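Local coordinates for Spermidine/putrescine ABC transporter, periplasmic binding protein (Treponema pallidum, PDB 2V84) that probably binds polyamines such as spermidine and putrescine in the periplasm as the solute receptor of an ABC transporter, at residues E168-N180 with E188-W200. Numbering follows the deposited sequence. Where two conformers were deposited one is given.
Sequences EVMGAALASLGYN and ELAQAAILVTDHW
Tyr179 takes chi1 -60°, with CG beside its own backbone N, and in the conformer given Glu188 runs extended beyond CG; together these torsions lay the glutamate chain across one face of the phenol ring. In that conformer Glu188 CG stands 3.4 Å from the ring centroid in a CH-pi contact. Its carboxylate follows, stacked with its plane 16° from the ring, and OE2 is hydrogen-bonded to Thr183 OG1. Leu177 O covers the opposite face. At the ring edge, the Gln191 amide stands almost perpendicular to the ring. Tyr179 OH donates to Gln191 OE1 over 3.1 Å, from above the carbonyl plane. Helix 166-176 ends just before this ring in a Schellman motif, with Gly178 as C-prime residue. Segment 168-176 crosses helix 188-200 at 106°, and helix 330-342 touches both, with Trp337 on Val169 and Tyr333 on Leu189. Ala173 is the knob at the crossing, in a hole formed by Ala192, Leu195, Val196 and Trp200. Its small CB lets the backbones approach to 5.1 Å between Ala173 CA and Ala192 CA. Met170 bends so that CE lies 3.9 Å from Ala192 CB. Beyond the knob, the Trp200 indole turns its edge to Ser176 OG, which donates to Ala172 O over 2.9 Å.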
ATOM      1  N   GLU A 168       3.952   8.869  -1.954  1.00 27.12           N
ATOM      2  CA  GLU A 168       2.709   9.243  -1.245  1.00 26.72           C
ATOM      3  C   GLU A 168       2.551  10.741  -1.070  1.00 26.95           C
ATOM      4  O   GLU A 168       1.477  11.292  -1.336  1.00 26.33           O
ATOM      5  CB  GLU A 168       2.608   8.584   0.145  1.00 26.90           C
ATOM      6  CG  GLU A 168       2.312   7.072   0.168  1.00 28.82           C
ATOM      7  CD  GLU A 168       1.025   6.620  -0.530  1.00 28.33           C
ATOM      8  OE1 GLU A 168       0.170   7.419  -0.960  1.00 29.07           O
ATOM      9  OE2 GLU A 168       0.880   5.405  -0.675  1.00 33.09           O
ATOM     10  N   VAL A 169       3.609  11.404  -0.600  1.00 26.05           N
ATOM     11  CA  VAL A 169       3.525  12.836  -0.311  1.00 25.79           C
ATOM     12  C   VAL A 169       3.512  13.678  -1.590  1.00 26.24           C
ATOM     13  O   VAL A 169       2.625  14.520  -1.774  1.00 25.37           O
ATOM     14  CB  VAL A 169       4.590  13.274   0.730  1.00 26.44           C
ATOM     15  CG1 VAL A 169       4.510  14.777   1.022  1.00 25.18           C
ATOM     16  CG2 VAL A 169       4.329  12.506   2.046  1.00 26.69           C
ATOM     17  N   MET A 170       4.455  13.410  -2.489  1.00 26.48           N
ATOM     18  CA  MET A 170       4.433  14.054  -3.811  1.00 27.50           C
ATOM     19  C   MET A 170       3.120  13.766  -4.540  1.00 27.65           C
ATOM     20  O   MET A 170       2.537  14.659  -5.186  1.00 27.49           O
ATOM     21  CB  MET A 170       5.633  13.634  -4.675  1.00 27.73           C
ATOM     22  CG  MET A 170       6.980  14.237  -4.253  1.00 30.14           C
ATOM     23  SD  MET A 170       7.023  16.057  -4.188  1.00 33.41           S
ATOM     24  CE  MET A 170       7.235  16.376  -5.940  1.00 29.79           C
ATOM     25  N   GLY A 171       2.650  12.525  -4.425  1.00 27.36           N
ATOM     26  CA  GLY A 171       1.405  12.098  -5.063  1.00 26.85           C
ATOM     27  C   GLY A 171       0.203  12.883  -4.578  1.00 27.98           C
ATOM     28  O   GLY A 171      -0.604  13.353  -5.379  1.00 28.43           O
ATOM     29  N   ALA A 172       0.090  13.031  -3.264  1.00 27.33           N
ATOM     30  CA  ALA A 172      -0.985  13.842  -2.670  1.00 27.47           C
ATOM     31  C   ALA A 172      -0.939  15.291  -3.133  1.00 27.28           C
ATOM     32  O   ALA A 172      -1.980  15.890  -3.396  1.00 27.90           O
ATOM     33  CB  ALA A 172      -0.913  13.769  -1.183  1.00 27.37           C
ATOM     34  N   ALA A 173       0.264  15.851  -3.226  1.00 27.61           N
ATOM     35  CA  ALA A 173       0.460  17.223  -3.702  1.00 27.54           C
ATOM     36  C   ALA A 173       0.091  17.356  -5.171  1.00 28.42           C
ATOM     37  O   ALA A 173      -0.624  18.284  -5.556  1.00 28.86           O
ATOM     38  CB  ALA A 173       1.883  17.668  -3.468  1.00 27.28           C
ATOM     39  N   LEU A 174       0.569  16.413  -5.975  1.00 29.12           N
ATOM     40  CA  LEU A 174       0.214  16.339  -7.407  1.00 29.27           C
ATOM     41  C   LEU A 174      -1.294  16.221  -7.615  1.00 30.65           C
ATOM     42  O   LEU A 174      -1.869  16.985  -8.393  1.00 30.88           O
ATOM     43  CB  LEU A 174       0.928  15.166  -8.064  1.00 29.50           C
ATOM     44  CG  LEU A 174       2.422  15.391  -8.327  1.00 27.63           C
ATOM     45  CD1 LEU A 174       3.157  14.074  -8.568  1.00 25.22           C
ATOM     46  CD2 LEU A 174       2.610  16.350  -9.492  1.00 26.30           C
ATOM     47  N   ALA A 175      -1.922  15.273  -6.906  1.00 31.11           N
ATOM     48  CA  ALA A 175      -3.366  15.086  -6.921  1.00 32.13           C
ATOM     49  C   ALA A 175      -4.104  16.398  -6.615  1.00 33.12           C
ATOM     50  O   ALA A 175      -4.933  16.840  -7.408  1.00 33.05           O
ATOM     51  CB  ALA A 175      -3.773  13.984  -5.956  1.00 31.88           C
ATOM     52  N   SER A 176      -3.777  17.022  -5.485  1.00 33.68           N
ATOM     53  CA  SER A 176      -4.364  18.314  -5.100  1.00 34.84           C
ATOM     54  C   SER A 176      -4.277  19.370  -6.191  1.00 34.30           C
ATOM     55  O   SER A 176      -5.233  20.111  -6.400  1.00 35.18           O
ATOM     56  CB  SER A 176      -3.698  18.868  -3.842  1.00 34.50           C
ATOM     57  OG  SER A 176      -3.880  17.982  -2.766  1.00 38.74           O
ATOM     58  N   LEU A 177      -3.135  19.434  -6.875  1.00 34.13           N
ATOM     59  CA  LEU A 177      -2.918  20.383  -7.985  1.00 33.40           C
ATOM     60  C   LEU A 177      -3.494  19.933  -9.335  1.00 34.09           C
ATOM     61  O   LEU A 177      -3.225  20.569 -10.371  1.00 33.21           O
ATOM     62  CB  LEU A 177      -1.423  20.674  -8.144  1.00 32.92           C
ATOM     63  CG  LEU A 177      -0.763  21.369  -6.947  1.00 31.89           C
ATOM     64  CD1 LEU A 177       0.744  21.168  -6.958  1.00 31.95           C
ATOM     65  CD2 LEU A 177      -1.131  22.847  -6.921  1.00 27.66           C
ATOM     66  N   GLY A 178      -4.266  18.843  -9.332  1.00 33.94           N
ATOM     67  CA  GLY A 178      -4.930  18.361 -10.544  1.00 34.74           C
ATOM     68  C   GLY A 178      -3.981  17.688 -11.515  1.00 35.09           C
ATOM     69  O   GLY A 178      -4.287  17.515 -12.707  1.00 35.22           O
ATOM     70  N   TYR A 179      -2.819  17.298 -11.005  1.00 35.29           N
ATOM     71  CA  TYR A 179      -1.811  16.634 -11.821  1.00 35.31           C
ATOM     72  C   TYR A 179      -1.757  15.128 -11.556  1.00 35.44           C
ATOM     73  O   TYR A 179      -2.139  14.654 -10.482  1.00 35.96           O
ATOM     74  CB  TYR A 179      -0.446  17.271 -11.577  1.00 35.39           C
ATOM     75  CG  TYR A 179      -0.381  18.753 -11.903  1.00 35.47           C
ATOM     76  CD1 TYR A 179      -1.065  19.279 -13.006  1.00 36.95           C
ATOM     77  CD2 TYR A 179       0.391  19.621 -11.135  1.00 34.72           C
ATOM     78  CE1 TYR A 179      -1.005  20.628 -13.317  1.00 36.42           C
ATOM     79  CE2 TYR A 179       0.464  20.976 -11.438  1.00 35.61           C
ATOM     80  CZ  TYR A 179      -0.233  21.471 -12.539  1.00 35.81           C
ATOM     81  OH  TYR A 179      -0.161  22.807 -12.864  1.00 37.21           O
ATOM     82  N   ASN A 180      -1.287  14.371 -12.542  1.00 35.10           N
ATOM     83  CA  ASN A 180      -1.201  12.931 -12.374  1.00 34.51           C
ATOM     84  C   ASN A 180      -0.202  12.570 -11.278  1.00 33.86           C
ATOM     85  O   ASN A 180       0.930  13.074 -11.295  1.00 33.97           O
ATOM     86  CB  ASN A 180      -0.814  12.247 -13.690  1.00 34.90           C
ATOM     87  CG  ASN A 180      -1.171  10.786 -13.686  1.00 35.84           C
ATOM     88  OD1 ASN A 180      -0.426   9.953 -13.177  1.00 36.69           O
ATOM     89  ND2 ASN A 180      -2.345  10.470 -14.218  1.00 37.10           N
ATOM     90  N   GLU A 188       5.294  20.539 -13.117  0.50 32.70           N
ATOM     91  CA  GLU A 188       4.256  20.019 -12.220  0.50 32.47           C
ATOM     92  C   GLU A 188       4.859  19.479 -10.924  0.50 32.03           C
ATOM     93  O   GLU A 188       4.294  19.667  -9.849  0.50 32.15           O
ATOM     94  CB  GLU A 188       3.403  18.962 -12.925  0.50 32.25           C
ATOM     95  CG  GLU A 188       2.487  19.555 -13.991  0.50 32.98           C
ATOM     96  CD  GLU A 188       1.705  18.520 -14.777  0.50 32.94           C
ATOM     97  OE1 GLU A 188       0.834  18.930 -15.572  0.50 33.47           O
ATOM     98  OE2 GLU A 188       1.953  17.309 -14.614  0.50 33.07           O
ATOM     99  N   LEU A 189       6.007  18.816 -11.041  1.00 31.78           N
ATOM    100  CA  LEU A 189       6.746  18.309  -9.886  1.00 30.94           C
ATOM    101  C   LEU A 189       7.313  19.405  -9.002  1.00 30.95           C
ATOM    102  O   LEU A 189       7.226  19.324  -7.778  1.00 30.71           O
ATOM    103  CB  LEU A 189       7.850  17.350 -10.342  1.00 30.94           C
ATOM    104  CG  LEU A 189       7.320  16.030 -10.910  1.00 29.80           C
ATOM    105  CD1 LEU A 189       8.407  15.208 -11.591  1.00 30.75           C
ATOM    106  CD2 LEU A 189       6.631  15.207  -9.822  1.00 28.16           C
ATOM    107  N   ALA A 190       7.897  20.431  -9.621  1.00 30.78           N
ATOM    108  CA  ALA A 190       8.372  21.604  -8.896  1.00 30.58           C
ATOM    109  C   ALA A 190       7.233  22.303  -8.146  1.00 30.78           C
ATOM    110  O   ALA A 190       7.394  22.737  -6.997  1.00 30.42           O
ATOM    111  CB  ALA A 190       9.075  22.573  -9.869  1.00 30.42           C
ATOM    112  N   GLN A 191       6.083  22.411  -8.801  1.00 30.78           N
ATOM    113  CA  GLN A 191       4.890  23.001  -8.194  1.00 31.52           C
ATOM    114  C   GLN A 191       4.428  22.193  -6.976  1.00 30.48           C
ATOM    115  O   GLN A 191       4.082  22.750  -5.935  1.00 30.53           O
ATOM    116  CB  GLN A 191       3.781  23.024  -9.242  1.00 31.99           C
ATOM    117  CG  GLN A 191       2.587  23.918  -8.907  1.00 34.34           C
ATOM    118  CD  GLN A 191       1.722  24.176 -10.145  1.00 34.10           C
ATOM    119  OE1 GLN A 191       2.202  24.083 -11.293  1.00 35.02           O
ATOM    120  NE2 GLN A 191       0.442  24.501  -9.917  1.00 35.46           N
ATOM    121  N   ALA A 192       4.438  20.873  -7.116  1.00 29.95           N
ATOM    122  CA  ALA A 192       4.099  19.961  -6.023  1.00 29.16           C
ATOM    123  C   ALA A 192       5.092  20.107  -4.870  1.00 29.06           C
ATOM    124  O   ALA A 192       4.700  20.152  -3.703  1.00 28.20           O
ATOM    125  CB  ALA A 192       4.068  18.525  -6.531  1.00 29.10           C
ATOM    126  N   ALA A 193       6.380  20.183  -5.204  1.00 29.12           N
ATOM    127  CA  ALA A 193       7.418  20.379  -4.180  1.00 28.71           C
ATOM    128  C   ALA A 193       7.226  21.663  -3.375  1.00 28.79           C
ATOM    129  O   ALA A 193       7.423  21.672  -2.153  1.00 27.41           O
ATOM    130  CB  ALA A 193       8.784  20.364  -4.808  1.00 29.31           C
ATOM    131  N   ILE A 194       6.868  22.747  -4.065  1.00 28.47           N
ATOM    132  CA  ILE A 194       6.619  24.028  -3.403  1.00 28.55           C
ATOM    133  C   ILE A 194       5.391  23.922  -2.495  1.00 28.11           C
ATOM    134  O   ILE A 194       5.394  24.457  -1.384  1.00 28.23           O
ATOM    135  CB  ILE A 194       6.438  25.186  -4.410  1.00 28.71           C
ATOM    136  CG1 ILE A 194       7.777  25.498  -5.096  1.00 29.39           C
ATOM    137  CG2 ILE A 194       5.897  26.432  -3.695  1.00 28.72           C
ATOM    138  CD1 ILE A 194       7.680  26.358  -6.376  1.00 30.01           C
ATOM    139  N   LEU A 195       4.351  23.241  -2.974  1.00 27.61           N
ATOM    140  CA  LEU A 195       3.166  22.999  -2.138  1.00 27.86           C
ATOM    141  C   LEU A 195       3.520  22.295  -0.817  1.00 27.27           C
ATOM    142  O   LEU A 195       3.132  22.753   0.262  1.00 28.10           O
ATOM    143  CB  LEU A 195       2.106  22.209  -2.917  1.00 27.45           C
ATOM    144  CG  LEU A 195       0.705  22.098  -2.305  1.00 29.38           C
ATOM    145  CD1 LEU A 195       0.060  23.493  -2.126  1.00 30.45           C
ATOM    146  CD2 LEU A 195      -0.178  21.202  -3.121  1.00 28.60           C
ATOM    147  N   VAL A 196       4.252  21.179  -0.898  1.00 26.99           N
ATOM    148  CA  VAL A 196       4.651  20.441   0.318  1.00 26.40           C
ATOM    149  C   VAL A 196       5.564  21.294   1.198  1.00 26.50           C
ATOM    150  O   VAL A 196       5.333  21.415   2.393  1.00 26.94           O
ATOM    151  CB  VAL A 196       5.367  19.088   0.008  1.00 26.82           C
ATOM    152  CG1 VAL A 196       5.661  18.344   1.291  1.00 27.95           C
ATOM    153  CG2 VAL A 196       4.539  18.217  -0.926  1.00 24.71           C
ATOM    154  N   THR A 197       6.610  21.872   0.599  1.00 27.18           N
ATOM    155  CA  THR A 197       7.594  22.645   1.365  1.00 27.73           C
ATOM    156  C   THR A 197       7.012  23.898   1.997  1.00 27.38           C
ATOM    157  O   THR A 197       7.195  24.133   3.188  1.00 26.76           O
ATOM    158  CB  THR A 197       8.800  23.019   0.495  1.00 27.65           C
ATOM    159  OG1 THR A 197       9.344  21.818  -0.034  1.00 30.51           O
ATOM    160  CG2 THR A 197       9.863  23.729   1.296  1.00 29.79           C
ATOM    161  N   ASP A 198       6.311  24.687   1.191  1.00 27.21           N
ATOM    162  CA  ASP A 198       5.832  25.982   1.640  1.00 27.45           C
ATOM    163  C   ASP A 198       4.490  25.983   2.330  1.00 26.82           C
ATOM    164  O   ASP A 198       4.217  26.895   3.111  1.00 26.79           O
ATOM    165  CB  ASP A 198       5.814  26.990   0.481  1.00 27.45           C
ATOM    166  CG  ASP A 198       7.200  27.469   0.099  1.00 29.85           C
ATOM    167  OD1 ASP A 198       8.145  27.285   0.909  1.00 30.36           O
ATOM    168  OD2 ASP A 198       7.331  28.034  -1.012  1.00 31.87           O
ATOM    169  N   HIS A 199       3.650  24.987   2.068  1.00 26.71           N
ATOM    170  CA  HIS A 199       2.268  25.007   2.592  1.00 26.68           C
ATOM    171  C   HIS A 199       1.927  23.933   3.618  1.00 26.53           C
ATOM    172  O   HIS A 199       1.164  24.191   4.559  1.00 26.40           O
ATOM    173  CB  HIS A 199       1.253  25.038   1.447  1.00 27.34           C
ATOM    174  CG  HIS A 199       1.369  26.263   0.587  1.00 29.92           C
ATOM    175  ND1 HIS A 199       1.135  27.532   1.073  1.00 33.93           N
ATOM    176  CD2 HIS A 199       1.748  26.423  -0.702  1.00 32.80           C
ATOM    177  CE1 HIS A 199       1.342  28.417   0.117  1.00 34.00           C
ATOM    178  NE2 HIS A 199       1.709  27.768  -0.975  1.00 33.10           N
ATOM    179  N   TRP A 200       2.503  22.743   3.460  1.00 26.26           N
ATOM    180  CA  TRP A 200       2.199  21.624   4.351  1.00 25.82           C
ATOM    181  C   TRP A 200       3.280  21.386   5.378  1.00 26.47           C
ATOM    182  O   TRP A 200       2.997  21.341   6.558  1.00 26.28           O
ATOM    183  CB  TRP A 200       1.931  20.343   3.557  1.00 24.67           C
ATOM    184  CG  TRP A 200       0.740  20.430   2.649  1.00 24.23           C
ATOM    185  CD1 TRP A 200      -0.219  21.410   2.634  1.00 22.52           C
ATOM    186  CD2 TRP A 200       0.380  19.498   1.626  1.00 23.32           C
ATOM    187  NE1 TRP A 200      -1.146  21.149   1.667  1.00 23.55           N
ATOM    188  CE2 TRP A 200      -0.810  19.977   1.029  1.00 23.84           C
ATOM    189  CE3 TRP A 200       0.942  18.287   1.163  1.00 24.93           C
ATOM    190  CZ2 TRP A 200      -1.461  19.291  -0.006  1.00 24.25           C
ATOM    191  CZ3 TRP A 200       0.303  17.606   0.120  1.00 22.64           C
ATOM    192  CH2 TRP A 200      -0.899  18.108  -0.446  1.00 24.39           C
TER